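Local coordinates for arsenate Reductase (Corynebacterium glutamicum, PDB 3T38), which reduces arsenate to arsenite in a thioredoxin-dependent reaction and has the low molecular weight tyrosine phosphatase fold, at residues V89-R94 with V112-S117; S95-A100 with E192-I197. All blocks are in the same frame, centred on the assembly; numbering follows the deposited sequence.

Interaction 1 of 2, residues V89-R94 with V112-S117; sequences VHNAGR and VRSAGS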
# COMPACT_ATOMS: atom_id res chain seq x y z
N VAL A 89 6.28 -11.08 -7.62
CA VAL A 89 5.69 -11.18 -6.28
C VAL A 89 6.39 -10.25 -5.28
O VAL A 89 5.76 -9.38 -4.74
CB VAL A 89 5.57 -12.64 -5.77
CG1 VAL A 89 5.05 -12.65 -4.32
CG2 VAL A 89 4.66 -13.48 -6.71
N HIS A 90 7.71 -10.35 -5.14
CA HIS A 90 8.46 -9.75 -4.05
C HIS A 90 9.20 -8.51 -4.45
O HIS A 90 9.78 -7.88 -3.57
CB HIS A 90 9.49 -10.74 -3.56
CG HIS A 90 8.88 -11.96 -3.00
ND1 HIS A 90 9.11 -13.21 -3.53
CD2 HIS A 90 8.01 -12.13 -1.96
CE1 HIS A 90 8.45 -14.10 -2.81
NE2 HIS A 90 7.76 -13.47 -1.87
N ASN A 91 9.18 -8.19 -5.73
CA ASN A 91 9.87 -7.03 -6.26
C ASN A 91 11.32 -7.06 -5.74
O ASN A 91 11.91 -6.02 -5.45
CB ASN A 91 9.14 -5.68 -5.93
CG ASN A 91 9.71 -4.49 -6.72
OD1 ASN A 91 9.76 -3.36 -6.22
ND2 ASN A 91 10.16 -4.74 -7.95
N ALA A 92 11.86 -8.27 -5.59
CA ALA A 92 13.22 -8.44 -5.21
C ALA A 92 14.09 -9.16 -6.23
O ALA A 92 15.33 -9.10 -6.12
CB ALA A 92 13.28 -9.14 -3.93
N GLY A 93 13.48 -9.84 -7.20
CA GLY A 93 14.22 -10.64 -8.19
C GLY A 93 13.77 -10.26 -9.58
O GLY A 93 14.10 -9.16 -10.09
N ARG A 94 12.93 -11.13 -10.17
CA ARG A 94 12.37 -10.96 -11.53
C ARG A 94 12.11 -9.51 -12.02
O ARG A 94 12.62 -9.10 -13.07
CB ARG A 94 11.04 -11.73 -11.65
CG ARG A 94 11.21 -13.25 -11.66
CD ARG A 94 9.86 -13.97 -11.50
NE ARG A 94 9.95 -15.41 -11.68
CZ ARG A 94 10.45 -16.27 -10.78
NH1 ARG A 94 10.93 -15.85 -9.61
NH2 ARG A 94 10.47 -17.58 -11.05
N VAL A 112 11.39 3.40 -16.67
CA VAL A 112 11.08 2.00 -16.30
C VAL A 112 10.76 1.96 -14.81
O VAL A 112 11.47 2.56 -14.04
CB VAL A 112 12.25 1.05 -16.63
CG1 VAL A 112 11.75 -0.46 -16.61
CG2 VAL A 112 12.87 1.35 -18.04
N ARG A 113 9.73 1.18 -14.41
CA ARG A 113 9.36 1.00 -13.02
C ARG A 113 9.19 -0.44 -12.69
O ARG A 113 8.93 -1.28 -13.58
CB ARG A 113 8.06 1.68 -12.77
CG ARG A 113 8.11 3.10 -13.23
CD ARG A 113 6.97 3.91 -12.66
NE ARG A 113 7.13 5.36 -12.88
CZ ARG A 113 6.75 6.02 -13.97
NH1 ARG A 113 6.27 5.36 -15.02
NH2 ARG A 113 6.89 7.35 -14.03
N SER A 114 9.35 -0.76 -11.41
CA SER A 114 8.94 -2.10 -10.94
C SER A 114 8.14 -2.09 -9.63
O SER A 114 8.11 -1.09 -8.94
CB SER A 114 10.17 -3.00 -10.78
OG SER A 114 11.15 -2.45 -9.89
N ALA A 115 7.49 -3.22 -9.29
CA ALA A 115 6.74 -3.26 -8.06
C ALA A 115 6.38 -4.68 -7.76
O ALA A 115 6.57 -5.54 -8.63
CB ALA A 115 5.44 -2.32 -8.13
N GLY A 116 5.90 -4.90 -6.54
CA GLY A 116 5.58 -6.23 -6.06
C GLY A 116 4.18 -6.25 -5.50
O GLY A 116 3.65 -5.20 -5.09
N SER A 117 3.54 -7.42 -5.56
CA SER A 117 2.31 -7.65 -4.82
C SER A 117 2.65 -7.81 -3.31
O SER A 117 1.85 -7.46 -2.44
CB SER A 117 1.55 -8.88 -5.37
OG SER A 117 2.30 -10.07 -5.22

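Interaction 2 of 2, residues S95-A100 with E192-I197; sequences SQIASA and EIIEEI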
# COMPACT_ATOMS: atom_id res chain seq x y z
N SER A 95 11.28 -8.76 -11.29
CA SER A 95 10.93 -7.40 -11.78
C SER A 95 12.09 -6.41 -11.68
O SER A 95 12.17 -5.45 -12.44
CB SER A 95 9.67 -6.83 -11.11
OG SER A 95 9.74 -6.83 -9.68
N GLN A 96 12.98 -6.64 -10.74
CA GLN A 96 14.15 -5.78 -10.56
C GLN A 96 15.19 -6.04 -11.64
O GLN A 96 15.82 -5.10 -12.13
CB GLN A 96 14.77 -5.99 -9.17
CG GLN A 96 13.82 -5.63 -8.00
CD GLN A 96 13.79 -4.13 -7.70
OE1 GLN A 96 14.31 -3.32 -8.47
NE2 GLN A 96 13.18 -3.74 -6.57
N ILE A 97 15.38 -7.31 -11.97
CA ILE A 97 16.21 -7.73 -13.07
C ILE A 97 15.68 -7.16 -14.36
O ILE A 97 16.46 -6.56 -15.12
CB ILE A 97 16.22 -9.29 -13.21
CG1 ILE A 97 16.77 -9.92 -11.93
CG2 ILE A 97 17.02 -9.70 -14.50
CD1 ILE A 97 16.56 -11.45 -11.87
N ALA A 98 14.38 -7.33 -14.61
CA ALA A 98 13.82 -6.90 -15.87
C ALA A 98 13.96 -5.39 -15.99
O ALA A 98 14.33 -4.84 -17.03
CB ALA A 98 12.38 -7.30 -16.00
N SER A 99 13.64 -4.70 -14.89
CA SER A 99 13.66 -3.26 -14.92
C SER A 99 15.06 -2.72 -15.17
O SER A 99 15.22 -1.73 -15.92
CB SER A 99 13.11 -2.69 -13.58
OG SER A 99 13.32 -1.27 -13.51
N ALA A 100 16.07 -3.31 -14.52
CA ALA A 100 17.44 -2.81 -14.63
C ALA A 100 18.04 -3.12 -16.00
O ALA A 100 18.83 -2.34 -16.51
CB ALA A 100 18.35 -3.32 -13.45
N GLU A 192 20.19 -18.31 -14.23
CA GLU A 192 19.42 -18.66 -15.42
C GLU A 192 18.22 -17.78 -15.68
O GLU A 192 17.93 -17.42 -16.81
CB GLU A 192 18.99 -20.12 -15.32
CG GLU A 192 20.16 -21.13 -15.51
CD GLU A 192 19.87 -22.51 -14.93
OE1 GLU A 192 19.14 -22.62 -13.91
OE2 GLU A 192 20.39 -23.51 -15.47
N ILE A 193 17.52 -17.43 -14.61
CA ILE A 193 16.43 -16.46 -14.68
C ILE A 193 16.94 -15.10 -15.26
O ILE A 193 16.28 -14.50 -16.05
CB ILE A 193 15.82 -16.23 -13.24
CG1 ILE A 193 15.16 -17.49 -12.71
CG2 ILE A 193 14.78 -15.07 -13.22
CD1 ILE A 193 14.85 -17.38 -11.21
N ILE A 194 18.11 -14.63 -14.84
CA ILE A 194 18.69 -13.40 -15.39
C ILE A 194 18.87 -13.52 -16.90
O ILE A 194 18.46 -12.64 -17.64
CB ILE A 194 19.96 -12.96 -14.59
CG1 ILE A 194 19.52 -12.46 -13.22
CG2 ILE A 194 20.71 -11.88 -15.29
CD1 ILE A 194 20.63 -12.16 -12.15
N GLU A 195 19.38 -14.67 -17.35
CA GLU A 195 19.59 -14.97 -18.79
C GLU A 195 18.29 -15.05 -19.54
O GLU A 195 18.22 -14.55 -20.64
CB GLU A 195 20.29 -16.30 -19.01
CG GLU A 195 21.44 -16.51 -18.10
CD GLU A 195 22.73 -15.98 -18.68
OE1 GLU A 195 22.70 -14.78 -19.15
OE2 GLU A 195 23.74 -16.76 -18.67
N GLU A 196 17.29 -15.72 -18.98
CA GLU A 196 16.01 -15.80 -19.69
C GLU A 196 15.36 -14.42 -19.78
O GLU A 196 14.86 -14.04 -20.82
CB GLU A 196 15.08 -16.83 -19.07
CG GLU A 196 13.66 -16.66 -19.58
CD GLU A 196 12.73 -17.79 -19.15
OE1 GLU A 196 13.01 -18.42 -18.08
OE2 GLU A 196 11.73 -18.03 -19.88
N ILE A 197 15.41 -13.66 -18.71
CA ILE A 197 14.81 -12.37 -18.72
C ILE A 197 15.51 -11.42 -19.70
O ILE A 197 14.85 -10.70 -20.46
CB ILE A 197 14.80 -11.80 -17.30
CG1 ILE A 197 13.79 -12.58 -16.41
CG2 ILE A 197 14.54 -10.25 -17.32
CD1 ILE A 197 14.00 -12.20 -14.86

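Interaction 1 of 2, residues V89-R94 with V112-S117
Asn91 and Gly116 come together at 4.4 Å between CA atoms, where the loop 89-94 curls over the end of strand 111-116, and Asn91 adopts a left-handed backbone conformation. Its CB lies 3.4 Å from Gly116 N, a close approach made possible because Gly116 carries no side chain. Asn91 CG is anti to the backbone N (chi1 -169°) and lies 3.5 Å from Ala115 CA; the amide N goes on to Ser114. There ND2 gives OG a nearly straight hydrogen bond of 3.2 Å (171°), lying almost in the amide plane. The stronger partner of ND2 is Ser95 OG at the start of the following helix, and OD1 accepts from Lys144 N, so both ends of this buried amide are held. Farther on, Val89 CG1 rests 3.9 Å from Ser117 OG. Cys88 and Arg94 bracket the five residues between them in the CX5R pattern, the P-loop signature of the phosphatase family. The loop links strand 83-88 to helix 94-106, and the chain returns in strand 111-116, parallel to strand 83-88 at the sheet border, with Val112 against helix 94-106 and Arg113 against helix 55-73.

Interaction 2 of 2, residues S95-A100 with E192-I197
Ile97 points from helix 95-100 toward helix 192-197 and packs mainly on Ile194 and Ile197, and it carries most of this contact. The two segment axes approach to 9.8 Å and run in broadly the same direction, crossing at -43°. Starting at the branch point, Ile97 CB stands 4.0 Å from Ile197 CD1. The CG2 branch, anti to the backbone N, meets Ile197 CG2 at 3.8 Å and also touches CD1 of that residue and CG1 of Ile194. The other branch leaves beside the backbone N (chi1 -60°), and its CG1 comes to 4.0 Å from Ile194 CG1. Its chi2 (168°) is extended, which puts CD1 out toward the isoleucines of the second helix. There CD1 presses on Ile194 CG1 at 3.4 Å, tighter than ordinary van der Waals contact, touches Ile197 CD1 as well, and reaches Ile193 CG2 more loosely at 4.3 Å. Ile97 crosses both Ile194 and Ile197 at about a right angle. Next to Ile97 in the chain, the small Ala98 receives Ile197 CG2, which lies 3.7 Å from its CA and 3.9 Å from its CB. The cluster extends to helix 125-133, where Val127 touches Ile97 and Ile130 touches Ile194, while Ala98 also meets Phe86 of strand 83-88 and Met160. Thus helix 190-211 is joined to the helix that follows the P-loop. Every touching residue is buried and aliphatic, and no hydrogen bond spans the two segments, which implies that the helices are held together by hydrophobic burial and by the fit of branched side chains rather than by directional polar bonds.

The first segments of interactions 1 and 2 are consecutive: the P-loop 89-94 runs into the helix segment 95-100, and the contact centres are 11 Å apart. They touch directly: Asn91 O lies 2.8 Å from Gln96 NE2, a probable hydrogen bond, and Ser114 CB packs 3.6 Å from Ser95 O. Interaction 1 ties the loop to the edge strand, and interaction 2 ties the helix after it, through Ile97 and Ala98, to helix 190-211. As in relatives, the loop probably holds the oxyanion. The bound dithiane-diol, in a pocket of Thr33, Arg36, Tyr37, Glu40 and Arg66, is about 13 Å from the side chain of Ala115 and so is not part of either contact.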